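Local structure of aminotransferase, classes I and II (Silicibacter pomeroyi DSS-3, 3H14) at residues R32-E37 / G339-T343; F112-D116 / L135-P139; P173-M177 / I307-D311. The protein probably catalyses the pyridoxal 5'-phosphate-dependent transfer of the amino group of L-aspartate to 2-oxoglutarate, giving oxaloacetate and L-glutamate. All coordinates share one frame; numbering follows the deposited sequence.

Contact 1 of 3, residues R32-E37 / G339-T343; sequences RIIHME and GVAVT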
# COMPACT_ATOMS: atom_id res chain seq x y z
N ARG A 32 10.19 16.64 19.81
CA ARG A 32 9.32 15.51 19.53
C ARG A 32 8.48 15.90 18.34
O ARG A 32 7.81 16.94 18.33
CB ARG A 32 8.48 15.11 20.73
CG ARG A 32 7.42 14.04 20.44
CD ARG A 32 6.90 13.48 21.67
NE ARG A 32 5.73 12.62 21.47
CZ ARG A 32 4.47 12.95 21.67
NH1 ARG A 32 4.11 14.16 22.11
NH2 ARG A 32 3.53 12.02 21.47
N ILE A 33 8.56 15.07 17.31
CA ILE A 33 7.81 15.25 16.04
C ILE A 33 6.70 14.22 15.98
O ILE A 33 6.92 13.06 16.34
CB ILE A 33 8.79 15.03 14.84
CG1 ILE A 33 9.89 16.10 14.85
CG2 ILE A 33 8.07 15.03 13.45
CD1 ILE A 33 9.36 17.58 14.85
N ILE A 34 5.52 14.61 15.50
CA ILE A 34 4.43 13.68 15.29
C ILE A 34 4.57 13.18 13.84
O ILE A 34 4.62 13.95 12.87
CB ILE A 34 3.05 14.30 15.56
CG1 ILE A 34 2.97 14.85 17.00
CG2 ILE A 34 1.95 13.25 15.31
CD1 ILE A 34 3.07 13.78 18.08
N HIS A 35 4.65 11.86 13.71
CA HIS A 35 5.04 11.22 12.45
C HIS A 35 3.77 10.84 11.75
O HIS A 35 3.18 9.83 12.08
CB HIS A 35 5.93 10.02 12.72
CG HIS A 35 7.34 10.40 13.00
ND1 HIS A 35 8.26 10.55 12.00
CD2 HIS A 35 7.98 10.71 14.15
CE1 HIS A 35 9.42 10.93 12.51
NE2 HIS A 35 9.27 11.05 13.82
N MSE A 36 3.31 11.73 10.86
CA MSE A 36 2.15 11.49 9.99
C MSE A 36 2.56 11.27 8.53
O MSE A 36 1.74 11.37 7.62
CB MSE A 36 1.13 12.63 10.13
CG MSE A 36 0.57 12.67 11.51
SE MSE A 36 -0.83 14.05 11.73
CE MSE A 36 -1.84 13.18 13.11
N GLU A 37 3.82 10.91 8.33
CA GLU A 37 4.42 10.72 7.01
C GLU A 37 4.70 9.27 6.59
O GLU A 37 5.08 9.06 5.43
CB GLU A 37 5.72 11.53 6.88
CG GLU A 37 7.06 10.90 7.41
CD GLU A 37 7.15 10.77 8.91
OE1 GLU A 37 6.11 10.83 9.61
OE2 GLU A 37 8.28 10.56 9.41
N GLY A 339 5.90 20.99 13.86
CA GLY A 339 6.49 19.78 14.45
C GLY A 339 5.76 18.52 14.08
O GLY A 339 5.73 17.52 14.85
N VAL A 340 5.17 18.55 12.88
CA VAL A 340 4.40 17.43 12.34
C VAL A 340 4.96 17.08 10.98
O VAL A 340 5.18 17.96 10.16
CB VAL A 340 2.87 17.71 12.24
CG1 VAL A 340 2.14 16.51 11.67
CG2 VAL A 340 2.25 18.01 13.63
N ALA A 341 5.18 15.77 10.76
CA ALA A 341 5.73 15.27 9.49
C ALA A 341 4.60 14.74 8.64
O ALA A 341 3.83 13.97 9.10
CB ALA A 341 6.78 14.15 9.73
N VAL A 342 4.49 15.25 7.42
CA VAL A 342 3.49 14.82 6.46
C VAL A 342 4.20 14.63 5.13
O VAL A 342 5.31 15.10 4.95
CB VAL A 342 2.32 15.83 6.35
CG1 VAL A 342 1.70 16.09 7.75
CG2 VAL A 342 2.77 17.11 5.68
N THR A 343 3.54 13.96 4.18
CA THR A 343 4.19 13.61 2.91
C THR A 343 3.64 14.40 1.73
O THR A 343 2.45 14.34 1.47
CB THR A 343 3.95 12.13 2.57
OG1 THR A 343 4.39 11.30 3.67
CG2 THR A 343 4.72 11.77 1.30
O HOH W 1 1.72 10.36 4.95
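Ile34 and Val340 lie side by side as a parallel bridge pair, and His35 with Ala341 forms the next. The N-H of Ile34 reaches Gly339 O at 3.0 Å, and Ile34 O then receives Ala341 N at 2.8 Å in an almost straight bond (178° at the hydrogen). A weak bond from Met36 N to Ala341 O, 2.9 Å, closes the ladder. Gly339, with positive phi, takes the chain from helix 327-338 into its strand, a backbone shape that suits glycine.

On the face carrying Ile34 and Val340, the Met36 side chain passes slantwise over Val340, its selenium 3.9 Å from Val340 CG1, while Ile34 and Met36 also lean on helix 365-381; flexible and branched apolar chains fit such a buried layer. On the face carrying His35 and Ala341, alanine's small methyl suits its place, because the Glu37 carboxylate folds over it, OE1 standing 3.4 Å from Ala341 CB. Glu37 gets there with CG between its backbone N and carbonyl carbon (chi1 85°) and a bend at the next bond.

That fold brings Glu37 OE2 to His35 ND1 at 2.6 Å, the carboxylate offering its syn lone pair within the imidazole plane. Further out, Glu27 of helix 17-28 bonds His35 NE2, and Arg374 donates to Arg32 O. A water joins Met36 O to Thr343 OG1 beyond the last bond of the ladder. Gripped at both nitrogens by carboxylates, the His35 ring is fixed in rotation and likely to favour the protonated form, which would balance them.

Contact 2 of 3, residues F112-D116 / L135-P139; sequences FDSGD and LGLVP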
# COMPACT_ATOMS: atom_id res chain seq x y z
N PHE A 112 5.53 -10.07 -17.96
CA PHE A 112 5.90 -9.00 -18.86
C PHE A 112 7.29 -9.12 -19.35
O PHE A 112 8.17 -9.64 -18.65
CB PHE A 112 5.74 -7.62 -18.18
CG PHE A 112 4.41 -7.43 -17.52
CD1 PHE A 112 3.23 -7.59 -18.24
CD2 PHE A 112 4.34 -7.05 -16.19
CE1 PHE A 112 2.00 -7.42 -17.62
CE2 PHE A 112 3.14 -6.89 -15.57
CZ PHE A 112 1.96 -7.07 -16.28
N ASP A 113 7.49 -8.58 -20.55
CA ASP A 113 8.78 -8.57 -21.22
C ASP A 113 9.26 -7.14 -21.40
O ASP A 113 8.47 -6.18 -21.31
CB ASP A 113 8.61 -9.24 -22.59
CG ASP A 113 8.73 -10.76 -22.54
OD1 ASP A 113 9.75 -11.25 -21.99
OD2 ASP A 113 7.83 -11.45 -23.09
N SER A 114 10.55 -6.99 -21.67
CA SER A 114 11.13 -5.69 -21.94
C SER A 114 10.22 -4.86 -22.86
O SER A 114 9.81 -5.32 -23.92
CB SER A 114 12.47 -5.86 -22.59
OG SER A 114 13.31 -6.63 -21.76
N GLY A 115 9.89 -3.66 -22.38
CA GLY A 115 9.12 -2.68 -23.14
C GLY A 115 7.63 -2.80 -22.99
O GLY A 115 6.90 -2.00 -23.57
N ASP A 116 7.14 -3.82 -22.26
CA ASP A 116 5.71 -3.95 -22.05
C ASP A 116 5.19 -2.79 -21.19
O ASP A 116 5.84 -2.37 -20.21
CB ASP A 116 5.29 -5.27 -21.38
CG ASP A 116 5.33 -6.46 -22.34
OD1 ASP A 116 5.49 -6.24 -23.57
OD2 ASP A 116 5.18 -7.60 -21.84
N LEU A 135 13.00 -2.80 -13.96
CA LEU A 135 12.95 -4.10 -14.66
C LEU A 135 12.91 -4.00 -16.20
O LEU A 135 12.75 -5.02 -16.91
CB LEU A 135 11.72 -4.86 -14.16
CG LEU A 135 11.86 -5.32 -12.71
CD1 LEU A 135 10.53 -5.99 -12.24
CD2 LEU A 135 13.02 -6.26 -12.50
N GLY A 136 13.03 -2.78 -16.73
CA GLY A 136 12.93 -2.54 -18.15
C GLY A 136 11.54 -2.57 -18.72
O GLY A 136 11.35 -2.77 -19.93
N LEU A 137 10.55 -2.36 -17.88
CA LEU A 137 9.19 -2.31 -18.34
C LEU A 137 8.77 -0.82 -18.38
O LEU A 137 9.51 0.06 -17.95
CB LEU A 137 8.27 -3.12 -17.41
CG LEU A 137 8.71 -4.55 -17.12
CD1 LEU A 137 7.80 -5.17 -16.09
CD2 LEU A 137 8.79 -5.39 -18.47
N VAL A 138 7.58 -0.59 -18.88
CA VAL A 138 7.10 0.76 -19.17
C VAL A 138 5.86 1.08 -18.34
O VAL A 138 4.73 0.67 -18.67
CB VAL A 138 6.82 0.96 -20.65
CG1 VAL A 138 6.27 2.41 -20.88
CG2 VAL A 138 8.09 0.68 -21.49
N PRO A 139 6.04 1.85 -17.25
CA PRO A 139 4.86 2.21 -16.49
C PRO A 139 4.07 3.27 -17.26
O PRO A 139 4.65 4.11 -17.90
CB PRO A 139 5.44 2.72 -15.16
CG PRO A 139 6.82 3.20 -15.51
CD PRO A 139 7.27 2.42 -16.70
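Leu137 pushes its two methyls against the loop of residues 112-116, with Val138 and Asp116 meeting beside it. CG of Leu137 stands opposite its own carbonyl carbon (chi1 -52°), which directs both branches at the loop: CD1 and CD2 each lie 3.8 Å from Phe112 CB, and CD1 also approaches Phe112 CD2 obliquely. The two side chains cross at roughly a right angle. A leucine suits the place because its forked end can pack on Phe112 and at the same time set one methyl over the turn, where CD2 comes 3.0 Å from Asp113 O, while Phe108 of helix 100-111 and Leu132 of helix 126-134 touch it as well.

Asp116 uses both its backbone carbonyl and its carboxylate. Its carbonyl O takes the N-H of Val138 at 2.8 Å, and its carboxylate OD2 reaches back to Asp113 N at 2.8 Å, met from above the carboxylate plane. Together with the backbone bond from Asp116 N to Asp113 O, this ties the type II turn 113-116 across its mouth; Gly115 fills the turn position where positive phi favours glycine. The N-H of Gly115 bonds Gly136 O at 3.0 Å. Val138 sets its CG2 methyl 3.6 Å from Gly115 O, its beta-branched shape fitting the start of a strand.

Gly136 is the C-prime residue of a Schellman motif that ends helix 126-134. The backbone pairing begun here continues from Val138 to Val118, so the contact marks the beginning of two neighbouring parallel strands, 117-122 and 138-143, joined through helix 126-134 as a beta-alpha-beta crossover at the margin of the seven-stranded sheet.

Contact 3 of 3, residues P173-M177 / I307-D311; sequences PTGTM and IAPPD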
# COMPACT_ATOMS: atom_id res chain seq x y z
N PRO A 173 -2.07 6.45 -1.99
CA PRO A 173 -2.18 7.24 -0.78
C PRO A 173 -3.56 7.69 -0.32
O PRO A 173 -3.64 8.45 0.62
CB PRO A 173 -1.37 8.48 -1.16
CG PRO A 173 -1.81 8.74 -2.58
CD PRO A 173 -2.00 7.34 -3.18
N THR A 174 -4.61 7.22 -0.98
CA THR A 174 -5.95 7.80 -0.85
C THR A 174 -6.82 7.10 0.15
O THR A 174 -7.74 7.71 0.69
CB THR A 174 -6.69 7.75 -2.19
OG1 THR A 174 -6.83 6.40 -2.61
CG2 THR A 174 -5.97 8.55 -3.22
N GLY A 175 -6.54 5.81 0.37
CA GLY A 175 -7.42 4.93 1.10
C GLY A 175 -8.66 4.47 0.37
O GLY A 175 -9.46 3.73 0.94
N THR A 176 -8.86 4.88 -0.88
CA THR A 176 -10.12 4.52 -1.58
C THR A 176 -10.15 3.02 -1.94
O THR A 176 -9.10 2.37 -2.16
CB THR A 176 -10.38 5.42 -2.81
OG1 THR A 176 -9.38 5.21 -3.82
CG2 THR A 176 -10.38 6.90 -2.37
N MSE A 177 -11.37 2.48 -2.00
CA MSE A 177 -11.58 1.09 -2.29
C MSE A 177 -12.45 0.86 -3.52
O MSE A 177 -13.21 1.73 -3.94
CB MSE A 177 -12.18 0.42 -1.07
CG MSE A 177 -11.18 0.31 0.05
SE MSE A 177 -11.98 -0.10 1.78
CE MSE A 177 -12.37 -1.99 1.38
N ILE A 307 -10.76 16.21 0.81
CA ILE A 307 -10.04 14.94 0.97
C ILE A 307 -10.72 13.83 0.20
O ILE A 307 -11.95 13.82 -0.00
CB ILE A 307 -9.87 14.54 2.46
CG1 ILE A 307 -11.20 14.14 3.11
CG2 ILE A 307 -9.21 15.67 3.25
CD1 ILE A 307 -11.03 13.36 4.38
N ALA A 308 -9.91 12.92 -0.30
CA ALA A 308 -10.47 11.70 -0.89
C ALA A 308 -11.11 10.93 0.25
O ALA A 308 -10.68 11.06 1.38
CB ALA A 308 -9.39 10.89 -1.56
N PRO A 309 -12.16 10.14 -0.04
CA PRO A 309 -12.84 9.34 1.00
C PRO A 309 -11.93 8.22 1.56
O PRO A 309 -11.51 7.34 0.79
CB PRO A 309 -14.01 8.74 0.25
CG PRO A 309 -13.60 8.71 -1.15
CD PRO A 309 -12.78 9.94 -1.36
N PRO A 310 -11.57 8.29 2.85
CA PRO A 310 -10.62 7.29 3.34
C PRO A 310 -11.35 6.00 3.68
O PRO A 310 -11.66 5.71 4.84
CB PRO A 310 -9.96 7.98 4.54
CG PRO A 310 -11.08 8.90 5.08
CD PRO A 310 -11.94 9.28 3.90
N ASP A 311 -11.62 5.22 2.63
CA ASP A 311 -12.45 4.03 2.74
C ASP A 311 -11.75 2.94 3.59
O ASP A 311 -12.42 2.17 4.29
CB ASP A 311 -12.75 3.42 1.36
CG ASP A 311 -13.54 4.34 0.46
OD1 ASP A 311 -14.25 5.24 0.95
OD2 ASP A 311 -13.46 4.12 -0.76
O HOH W 2 -8.18 10.18 1.66
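The Met177 and Asp311 side chains run alongside one another, pointing opposite ways, the selenium of Met177 lying 3.6 Å from Asp311 CB while the carboxylate passes back to the Met177 backbone. There Asp311 OD2 accepts Met177 N at 2.9 Å (156° at the hydrogen) through its anti lone pair, and the same oxygen forms a salt bridge with Arg149 NE. With an alanine here, the Met177 N-H and the Arg149 guanidinium would probably both lose this shared acceptor, leaving the arginine freer to turn.

Thr176 crosses Pro309 at a slant: its CG2 methyl rests 3.9 Å from Pro309 CG and 4.2 Å from Ala308 CB. Threonine suits this position because chi1 of 66° puts the methyl on Pro309, CG2 3.4 Å from Pro309 O, and leaves the hydroxyl on a separate branch for Arg149 O and Gln151 NE2. Thr174 CB meets Ala308 CB at 4.2 Å, and a water donates to both Thr174 O and Ala308 O. Gly175 has positive phi and lays its backbone beside Pro310; a CB there would probably crowd Pro310 CA. Pro310 in turn centres an inverse gamma turn, closed by a weak Asp311 N to Pro309 O bond, just before Asp311.

Residues 173-175, entered through a cis peptide before Pro173, belong to the Asn-Pro-Thr-Gly signature of class I aminotransferases, here braced against the loop leading into strand 315-319 of the smaller sheet.

Overall arrangement
The three contacts sample both sheets of the aminotransferase fold and the seam between them. Contact 1 lies in the four-stranded sheet, contact 2 at the margin of the seven-stranded one, their centres about 36 Å apart. Contact 3 stands between, its centre about 20 Å from that of contact 1 and 29 Å from that of contact 2. Contacts 1 and 3 approach to about 7 Å at their nearest atoms, and Phe348 touches Thr343 of the one and Pro173 of the other. In relatives the signature asparagine contacts pyridoxal phosphate, so contact 3 is probably nearest the active site; glycerol about 6 Å from the Thr174 side chain probably comes from crystallisation. Contact 2 is structural packing.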